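Local coordinates for protein aromatic-amino-acid aminotransferase (Burkholderia pseudomallei, PDB 4F4E) that probably transfers the amino group of tyrosine and related aromatic amino acids to 2-oxoglutarate, using a covalently held pyridoxal 5'-phosphate, and works as a homodimer, at residues L69-A75 with L326-W330; A121-G125 with Y306-P310; T127-K131 with W153-L159. All coordinates share one frame; numbering follows the deposited sequence.

All three contacts belong to one subunit of this aminotransferase, but they stand at different depths. Interaction 3 lies about 10 Å from the centre of the chain and reaches the cofactor: the backbone N of Thr-127 hydrogen-bonds to a phosphate oxygen of the pyridoxal-lysine at position 269. Interaction 2 is its neighbour, about 15 Å away between centres; strand 118-124 and helix 125-140 follow each other in the chain, and Ala-123 CB packs 3.5 Å from Ala-129 N. Both also touch the second subunit. Interaction 1 stands apart, about 14 Å from interaction 2 and 16 Å from interaction 3 between nearest atoms, yet its Trp-330 NE1 bonds to Ser-270 O, right after the pyridoxal-lysine.

Interaction 1: residues L69-A75 with L326-W330; sequences LRAVRDA and LRASW
Ala-71 points its methyl straight at the helix of Leu-326 to Trp-330, and its CB sits 3.5 Å from Leu-326 O and 4.0 Å from Trp-330 CB. On one side of this methyl Leu-326 reaches over with both branches: CD2 presses on Asp-74 CB at 3.6 Å, while CD1 lies against the methyl of Ala-75. On the other side Leu-69 crosses Trp-330 at a slant, its CD1 meeting the edge of the indole near the ring plane, 3.9 Å from CD1 of the tryptophan. The ring's NE1 bonds to the carbonyl of Ser-270, and Phe-271 stacks on it.

Ser-329 faces the same gap. With OG anti to its backbone N (chi1 168°), the hydroxyl turns to the other helix: one water bridges Ser-329 OG to Ala-71 N, and another, its oxygen 2.6 Å from Asp-74 OD2, bridges it to that carboxylate. A further water links Arg-70 NH2 to Ser-329 O; that guanidinium also forms a salt bridge with Glu-336. The short helical segments 70-75 and 326-330 run roughly antiparallel (150°), with an alanine at their closest backbone approach and water along one margin, a helix-helix packing that joins the start of helix 70-81 to the long helix 324-354.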
loop_
_atom_site.group_PDB
_atom_site.type_symbol
_atom_site.label_atom_id
_atom_site.label_comp_id
_atom_site.label_asym_id
_atom_site.label_seq_id
_atom_site.Cartn_x
_atom_site.Cartn_y
_atom_site.Cartn_z
ATOM N N LEU A 69 -0.987 1.717 -22.314
ATOM C CA LEU A 69 -0.295 2.748 -23.080
ATOM C C LEU A 69 0.972 2.230 -23.742
ATOM O O LEU A 69 1.666 1.406 -23.155
ATOM C CB LEU A 69 0.082 3.962 -22.228
ATOM C CG LEU A 69 -1.030 4.687 -21.487
ATOM C CD1 LEU A 69 -0.409 6.019 -21.063
ATOM C CD2 LEU A 69 -2.345 4.942 -22.248
ATOM N N ARG A 70 1.308 2.760 -24.918
ATOM C CA ARG A 70 2.459 2.311 -25.663
ATOM C C ARG A 70 3.756 2.513 -24.870
ATOM O O ARG A 70 4.618 1.642 -24.829
ATOM C CB ARG A 70 2.539 3.002 -27.034
ATOM C CG ARG A 70 1.317 2.725 -27.897
ATOM C CD ARG A 70 1.382 3.481 -29.219
ATOM N NE ARG A 70 0.954 4.892 -29.165
ATOM C CZ ARG A 70 -0.293 5.338 -29.210
ATOM N NH1 ARG A 70 -1.305 4.504 -29.326
ATOM N NH2 ARG A 70 -0.541 6.667 -29.214
ATOM N N ALA A 71 3.880 3.669 -24.212
ATOM C CA ALA A 71 5.070 3.975 -23.451
ATOM C C ALA A 71 5.235 3.019 -22.267
ATOM O O ALA A 71 6.329 2.637 -21.933
ATOM C CB ALA A 71 5.047 5.425 -22.982
ATOM N N VAL A 72 4.130 2.553 -21.715
ATOM C CA VAL A 72 4.151 1.643 -20.591
ATOM C C VAL A 72 4.591 0.255 -21.082
ATOM O O VAL A 72 5.500 -0.336 -20.544
ATOM C CB VAL A 72 2.793 1.599 -19.888
ATOM C CG1 VAL A 72 2.673 0.401 -18.962
ATOM C CG2 VAL A 72 2.544 2.903 -19.134
ATOM N N ARG A 73 3.958 -0.213 -22.141
ATOM C CA ARG A 73 4.329 -1.507 -22.761
ATOM C C ARG A 73 5.815 -1.505 -23.105
ATOM O O ARG A 73 6.568 -2.432 -22.763
ATOM C CB ARG A 73 3.489 -1.743 -24.019
ATOM C CG ARG A 73 3.687 -3.098 -24.661
ATOM C CD ARG A 73 3.187 -3.088 -26.105
ATOM N NE ARG A 73 3.909 -2.057 -26.870
ATOM C CZ ARG A 73 3.352 -1.085 -27.619
ATOM N NH1 ARG A 73 2.017 -1.001 -27.767
ATOM N NH2 ARG A 73 4.140 -0.193 -28.234
ATOM N N ASP A 74 6.260 -0.416 -23.742
ATOM C CA ASP A 74 7.657 -0.320 -24.156
ATOM C C ASP A 74 8.591 -0.337 -22.986
ATOM O O ASP A 74 9.619 -1.057 -23.004
ATOM C CB ASP A 74 7.892 0.900 -25.035
ATOM C CG ASP A 74 7.182 0.787 -26.394
ATOM O OD1 ASP A 74 6.715 -0.323 -26.705
ATOM O OD2 ASP A 74 7.040 1.798 -27.128
ATOM N N ALA A 75 8.269 0.432 -21.952
ATOM C CA ALA A 75 9.109 0.450 -20.762
ATOM C C ALA A 75 9.164 -0.895 -20.082
ATOM O O ALA A 75 10.234 -1.300 -19.576
ATOM C CB ALA A 75 8.636 1.503 -19.752
ATOM N N LEU A 326 10.318 7.740 -24.752
ATOM C CA LEU A 326 9.179 7.199 -24.036
ATOM C C LEU A 326 8.253 8.295 -23.502
ATOM O O LEU A 326 7.052 8.188 -23.598
ATOM C CB LEU A 326 9.643 6.307 -22.874
ATOM C CG LEU A 326 10.273 4.953 -23.232
ATOM C CD1 LEU A 326 10.779 4.299 -21.967
ATOM C CD2 LEU A 326 9.297 4.036 -23.946
ATOM N N ARG A 327 8.842 9.357 -22.944
ATOM C CA ARG A 327 8.077 10.493 -22.446
ATOM C C ARG A 327 7.261 11.146 -23.570
ATOM O O ARG A 327 6.082 11.454 -23.396
ATOM C CB ARG A 327 8.985 11.529 -21.769
ATOM C CG ARG A 327 8.208 12.673 -21.087
ATOM C CD ARG A 327 9.144 13.726 -20.455
ATOM N NE ARG A 327 8.475 14.579 -19.456
ATOM C CZ ARG A 327 7.576 15.535 -19.733
ATOM N NH1 ARG A 327 7.188 15.819 -20.995
ATOM N NH2 ARG A 327 7.038 16.246 -18.729
ATOM N N ALA A 328 7.878 11.322 -24.749
ATOM C CA ALA A 328 7.147 11.911 -25.880
ATOM C C ALA A 328 5.991 11.015 -26.311
ATOM O O ALA A 328 4.887 11.491 -26.662
ATOM C CB ALA A 328 8.127 12.231 -27.042
ATOM N N SER A 329 6.201 9.689 -26.280
ATOM C CA SER A 329 5.137 8.758 -26.620
ATOM C C SER A 329 3.976 8.890 -25.617
ATOM O O SER A 329 2.816 8.929 -26.001
ATOM C CB SER A 329 5.685 7.304 -26.607
ATOM O OG SER A 329 4.628 6.366 -26.665
ATOM N N TRP A 330 4.319 8.939 -24.321
ATOM C CA TRP A 330 3.322 9.163 -23.273
ATOM C C TRP A 330 2.528 10.457 -23.502
ATOM O O TRP A 330 1.284 10.455 -23.462
ATOM C CB TRP A 330 4.039 9.175 -21.945
ATOM C CG TRP A 330 3.142 9.605 -20.848
ATOM C CD1 TRP A 330 1.946 9.016 -20.454
ATOM C CD2 TRP A 330 3.333 10.748 -19.998
ATOM N NE1 TRP A 330 1.400 9.733 -19.425
ATOM C CE2 TRP A 330 2.195 10.785 -19.098
ATOM C CE3 TRP A 330 4.335 11.732 -19.871
ATOM C CZ2 TRP A 330 2.060 11.765 -18.095
ATOM C CZ3 TRP A 330 4.180 12.719 -18.870
ATOM C CH2 TRP A 330 3.064 12.735 -18.008
HETATM O O HOH W 1 2.294 7.666 -28.575
HETATM O O HOH W 2 4.229 5.439 -29.161
HETATM O O HOH W 3 2.193 5.928 -24.787
HETATM O O HOH W 4 6.583 4.283 -26.552
#

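Interaction 2: residues A121-G125 with Y306-P310; sequences AQALG and YSNPP
Two first torsions turn Leu-124 and Tyr-306 toward each other: the leucine has CG anti to its carbonyl carbon (chi1 -79°), and CG of the tyrosine lies between backbone N and carbonyl carbon (chi1 55°). Leu-124 CD2 sits over a face of the ring, offset toward the CE1-CZ side. This is a CH-pi contact, 3.7 Å from CD2 to the ring centroid and 19° off the normal. It joins the edge strand 118-124 of the large mixed sheet of the aminotransferase fold to the loop that leads into helix 312-322.

The other branch of Leu-124, CD1, lies against Pro-310, 3.6 Å from its CD. Leu-124 is also the centre of an inverse gamma turn.

Two residues earlier, Gln-122 stretches out in extended form and crosses Pro-309 obliquely, its amide carbon CD 3.7 Å from Pro-309 CG. Its NE2 makes a weak hydrogen bond to Pro-310 O, bent to 125° at the hydrogen, while OE1 accepts from the backbone N of Ile-94. With OE1 held there and NE2 only weakly bonded, the flip state of the amide is probably set.

The dimer partner closes in here as well: Arg-277 of the second subunit bonds to Tyr-306 O, and Tyr-306 of that subunit packs on Leu-124. The phenol itself reaches the strand through two waters. Tyr-306 OH donates a hydrogen bond to one, whose oxygen is 2.7 Å from OH and lies in the ring plane at its edge; this water in turn donates to Gln-122 O. The second water donates to Tyr-306 OH and accepts from Leu-124 N, the water oxygen being 2.9 Å from Leu-124 N.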
loop_
_atom_site.group_PDB
_atom_site.type_symbol
_atom_site.label_atom_id
_atom_site.label_comp_id
_atom_site.label_asym_id
_atom_site.label_seq_id
_atom_site.Cartn_x
_atom_site.Cartn_y
_atom_site.Cartn_z
ATOM N N ALA A 121 7.160 11.810 -1.377
ATOM C CA ALA A 121 7.240 10.384 -1.084
ATOM C C ALA A 121 6.302 9.647 -2.057
ATOM O O ALA A 121 5.145 10.010 -2.211
ATOM C CB ALA A 121 6.819 10.049 0.363
ATOM N N GLN A 122 6.827 8.615 -2.695
ATOM C CA GLN A 122 6.039 7.729 -3.487
ATOM C C GLN A 122 4.947 7.138 -2.633
ATOM O O GLN A 122 5.138 6.883 -1.452
ATOM C CB GLN A 122 6.944 6.613 -4.056
ATOM C CG GLN A 122 6.282 5.629 -5.012
ATOM C CD GLN A 122 7.215 4.520 -5.386
ATOM O OE1 GLN A 122 8.429 4.702 -5.389
ATOM N NE2 GLN A 122 6.654 3.360 -5.721
ATOM N N ALA A 123 3.794 6.919 -3.239
ATOM C CA ALA A 123 2.606 6.507 -2.500
ATOM C C ALA A 123 1.771 5.503 -3.281
ATOM O O ALA A 123 1.910 5.387 -4.506
ATOM C CB ALA A 123 1.755 7.772 -2.147
ATOM N N LEU A 124 0.830 4.839 -2.580
ATOM C CA LEU A 124 -0.052 3.848 -3.212
ATOM C C LEU A 124 -1.215 4.551 -3.900
ATOM O O LEU A 124 -2.317 4.628 -3.389
ATOM C CB LEU A 124 -0.523 2.818 -2.199
ATOM C CG LEU A 124 0.430 1.693 -1.811
ATOM C CD1 LEU A 124 0.660 0.680 -2.916
ATOM C CD2 LEU A 124 1.766 2.151 -1.305
ATOM N N GLY A 125 -0.933 5.043 -5.097
ATOM C CA GLY A 125 -1.852 5.910 -5.802
ATOM C C GLY A 125 -2.073 7.256 -5.125
ATOM O O GLY A 125 -1.460 7.589 -4.092
ATOM N N TYR A 306 2.690 0.379 5.650
ATOM C CA TYR A 306 3.007 -0.697 4.669
ATOM C C TYR A 306 4.524 -0.868 4.405
ATOM O O TYR A 306 4.910 -1.603 3.484
ATOM C CB TYR A 306 2.260 -0.476 3.352
ATOM C CG TYR A 306 2.508 0.888 2.756
ATOM C CD1 TYR A 306 3.638 1.150 2.006
ATOM C CD2 TYR A 306 1.659 1.928 3.032
ATOM C CE1 TYR A 306 3.881 2.431 1.551
ATOM C CE2 TYR A 306 1.903 3.217 2.594
ATOM C CZ TYR A 306 3.023 3.457 1.837
ATOM O OH TYR A 306 3.241 4.747 1.332
ATOM N N SER A 307 5.339 -0.222 5.249
ATOM C CA SER A 307 6.802 -0.368 5.298
ATOM C C SER A 307 7.490 0.448 4.204
ATOM O O SER A 307 8.321 1.348 4.483
ATOM C CB SER A 307 7.210 -1.843 5.221
ATOM O OG SER A 307 8.406 -1.992 5.889
ATOM N N ASN A 308 7.173 0.105 2.974
ATOM C CA ASN A 308 7.775 0.753 1.827
ATOM C C ASN A 308 6.898 0.409 0.622
ATOM O O ASN A 308 6.102 -0.520 0.695
ATOM C CB ASN A 308 9.245 0.318 1.644
ATOM C CG ASN A 308 9.452 -1.161 1.879
ATOM O OD1 ASN A 308 8.942 -1.995 1.102
ATOM N ND2 ASN A 308 10.174 -1.517 3.002
ATOM N N PRO A 309 6.946 1.211 -0.450
ATOM C CA PRO A 309 5.996 0.992 -1.540
ATOM C C PRO A 309 6.445 -0.026 -2.585
ATOM O O PRO A 309 7.604 -0.419 -2.630
ATOM C CB PRO A 309 5.854 2.409 -2.144
ATOM C CG PRO A 309 7.236 2.956 -1.991
ATOM C CD PRO A 309 7.798 2.378 -0.689
ATOM N N PRO A 310 5.512 -0.455 -3.441
ATOM C CA PRO A 310 5.839 -1.411 -4.487
ATOM C C PRO A 310 6.662 -0.795 -5.586
ATOM O O PRO A 310 6.641 0.434 -5.801
ATOM C CB PRO A 310 4.451 -1.842 -5.005
ATOM C CG PRO A 310 3.575 -0.675 -4.743
ATOM C CD PRO A 310 4.100 -0.068 -3.471
HETATM O O HOH W 5 5.728 5.037 0.443
HETATM O O HOH W 6 0.670 5.372 0.225
#

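Interaction 3: residues T127-K131 with W153-L159; sequences TGALK and WENHRAL
Leu-159, Leu-130 and Thr-127 bury the most surface here. Leu-159 has CG anti to its backbone N (chi1 -177°), which sends its fork across to the neighbouring helix; CD1 comes to 3.6 Å from Thr-127 O and also touches Leu-130 CB, while CD2 lies near Leu-130 O. The leucine thus lies against the turn from Thr-127 to Lys-131.

Leu-130 comes from the other helix, roughly at right angles to Leu-159, and meets Trp-153 from the opposite direction. Its CD1 approaches two aromatic edges, 3.6 Å from Trp-153 CZ3 and 3.8 Å from His-156 CD2. Those rings also meet each other, with Trp-153 CE3 over a face of the imidazole, and His-156 is tied down at ND1 by Ser-152 and at NE2 by Asp-234.

The segments 127-131 and 154-159, of helices 125-140 and 154-162, run nearly parallel, their axes 29° apart, in the cofactor-binding part of the aminotransferase fold; strand 146-150 of the central sheet links the helices. Thr-127 N donates to a phosphate oxygen of the pyridoxal-lysine at position 269, placing the N-terminal end of its helix at the cofactor's phosphate.

The two branches of Thr-127 part: OG1 goes to the indole edge, 3.4 Å from Trp-153 CH2, and CG2 to the Leu-159 fork and to Asn-155 ND2, 3.5 Å away, whose hydrogen bond goes to Arg-303 O of the second subunit. Lys-131 NZ, in a salt bridge with Asp-135, reaches Leu-159 O through one water, which donates to that carbonyl; the water oxygen is 2.7 Å from Leu-159 O.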
loop_
_atom_site.group_PDB
_atom_site.type_symbol
_atom_site.label_atom_id
_atom_site.label_comp_id
_atom_site.label_asym_id
_atom_site.label_seq_id
_atom_site.Cartn_x
_atom_site.Cartn_y
_atom_site.Cartn_z
ATOM N N THR A 127 -4.802 7.837 -3.706
ATOM C CA THR A 127 -5.432 7.509 -2.424
ATOM C C THR A 127 -4.402 7.354 -1.313
ATOM O O THR A 127 -4.565 7.897 -0.209
ATOM C CB THR A 127 -6.289 6.243 -2.489
ATOM O OG1 THR A 127 -7.250 6.365 -3.537
ATOM C CG2 THR A 127 -7.013 6.051 -1.215
ATOM N N GLY A 128 -3.353 6.562 -1.576
ATOM C CA GLY A 128 -2.311 6.387 -0.567
ATOM C C GLY A 128 -1.672 7.694 -0.135
ATOM O O GLY A 128 -1.383 7.881 1.035
ATOM N N ALA A 129 -1.482 8.612 -1.076
ATOM C CA ALA A 129 -0.892 9.936 -0.798
ATOM C C ALA A 129 -1.784 10.744 0.141
ATOM O O ALA A 129 -1.324 11.391 1.080
ATOM C CB ALA A 129 -0.616 10.699 -2.078
ATOM N N LEU A 130 -3.083 10.706 -0.140
ATOM C CA LEU A 130 -4.044 11.346 0.737
ATOM C C LEU A 130 -3.982 10.780 2.153
ATOM O O LEU A 130 -4.054 11.534 3.141
ATOM C CB LEU A 130 -5.469 11.271 0.191
ATOM C CG LEU A 130 -5.833 12.054 -1.056
ATOM C CD1 LEU A 130 -7.141 11.489 -1.713
ATOM C CD2 LEU A 130 -5.944 13.563 -0.691
ATOM N N LYS A 131 -3.875 9.456 2.255
ATOM C CA LYS A 131 -3.856 8.769 3.548
ATOM C C LYS A 131 -2.617 9.158 4.353
ATOM O O LYS A 131 -2.689 9.496 5.510
ATOM C CB LYS A 131 -3.877 7.255 3.321
ATOM C CG LYS A 131 -3.762 6.379 4.556
ATOM C CD LYS A 131 -4.824 6.705 5.583
ATOM C CE LYS A 131 -4.855 5.689 6.701
ATOM N NZ LYS A 131 -5.542 6.146 7.944
ATOM N N TRP A 153 -15.603 13.266 -4.967
ATOM C CA TRP A 153 -15.169 11.882 -4.990
ATOM C C TRP A 153 -15.367 11.282 -3.620
ATOM O O TRP A 153 -14.872 11.804 -2.613
ATOM C CB TRP A 153 -13.693 11.876 -5.406
ATOM C CG TRP A 153 -13.035 10.523 -5.476
ATOM C CD1 TRP A 153 -13.359 9.446 -6.287
ATOM C CD2 TRP A 153 -11.867 10.088 -4.697
ATOM N NE1 TRP A 153 -12.497 8.390 -6.070
ATOM C CE2 TRP A 153 -11.570 8.730 -5.124
ATOM C CE3 TRP A 153 -11.086 10.674 -3.741
ATOM C CZ2 TRP A 153 -10.526 8.016 -4.592
ATOM C CZ3 TRP A 153 -10.019 9.932 -3.216
ATOM C CH2 TRP A 153 -9.754 8.643 -3.644
ATOM N N GLU A 154 -16.157 10.211 -3.576
ATOM C CA GLU A 154 -16.693 9.655 -2.354
ATOM C C GLU A 154 -15.628 9.328 -1.281
ATOM O O GLU A 154 -15.891 9.400 -0.084
ATOM C CB GLU A 154 -17.482 8.388 -2.692
ATOM C CG GLU A 154 -18.230 7.766 -1.509
ATOM C CD GLU A 154 -17.415 6.761 -0.671
ATOM O OE1 GLU A 154 -16.460 6.132 -1.207
ATOM O OE2 GLU A 154 -17.750 6.611 0.557
ATOM N N ASN A 155 -14.439 8.953 -1.714
ATOM C CA ASN A 155 -13.438 8.503 -0.787
ATOM C C ASN A 155 -12.748 9.676 -0.104
ATOM O O ASN A 155 -12.066 9.458 0.896
ATOM C CB ASN A 155 -12.457 7.537 -1.474
ATOM C CG ASN A 155 -11.781 6.579 -0.512
ATOM O OD1 ASN A 155 -12.336 6.283 0.538
ATOM N ND2 ASN A 155 -10.538 6.142 -0.832
ATOM N N HIS A 156 -12.952 10.929 -0.529
ATOM C CA HIS A 156 -12.454 12.034 0.272
ATOM C C HIS A 156 -13.048 12.050 1.668
ATOM O O HIS A 156 -12.329 11.972 2.675
ATOM C CB HIS A 156 -12.698 13.399 -0.384
ATOM C CG HIS A 156 -11.733 13.760 -1.501
ATOM N ND1 HIS A 156 -12.091 14.578 -2.521
ATOM C CD2 HIS A 156 -10.390 13.469 -1.697
ATOM C CE1 HIS A 156 -11.049 14.736 -3.343
ATOM N NE2 HIS A 156 -10.013 14.069 -2.832
ATOM N N ARG A 157 -14.358 12.113 1.752
ATOM C CA ARG A 157 -15.002 12.122 3.060
ATOM C C ARG A 157 -14.638 10.864 3.849
ATOM O O ARG A 157 -14.268 10.959 5.014
ATOM C CB ARG A 157 -16.532 12.230 2.920
ATOM C CG ARG A 157 -17.230 12.274 4.292
ATOM C CD ARG A 157 -18.724 12.434 4.156
ATOM N NE ARG A 157 -19.020 13.751 3.633
ATOM C CZ ARG A 157 -19.127 14.857 4.369
ATOM N NH1 ARG A 157 -18.938 14.835 5.664
ATOM N NH2 ARG A 157 -19.400 16.009 3.770
ATOM N N ALA A 158 -14.724 9.699 3.195
ATOM C CA ALA A 158 -14.484 8.432 3.878
ATOM C C ALA A 158 -13.055 8.373 4.426
ATOM O O ALA A 158 -12.832 7.986 5.559
ATOM C CB ALA A 158 -14.743 7.269 2.928
ATOM N N LEU A 159 -12.084 8.785 3.612
ATOM C CA LEU A 159 -10.677 8.724 4.028
ATOM C C LEU A 159 -10.329 9.636 5.207
ATOM O O LEU A 159 -9.692 9.229 6.170
ATOM C CB LEU A 159 -9.757 8.975 2.813
ATOM C CG LEU A 159 -8.260 8.876 3.057
ATOM C CD1 LEU A 159 -7.526 8.367 1.766
ATOM C CD2 LEU A 159 -7.667 10.209 3.526
HETATM O O HOH W 7 -8.162 6.959 6.432
#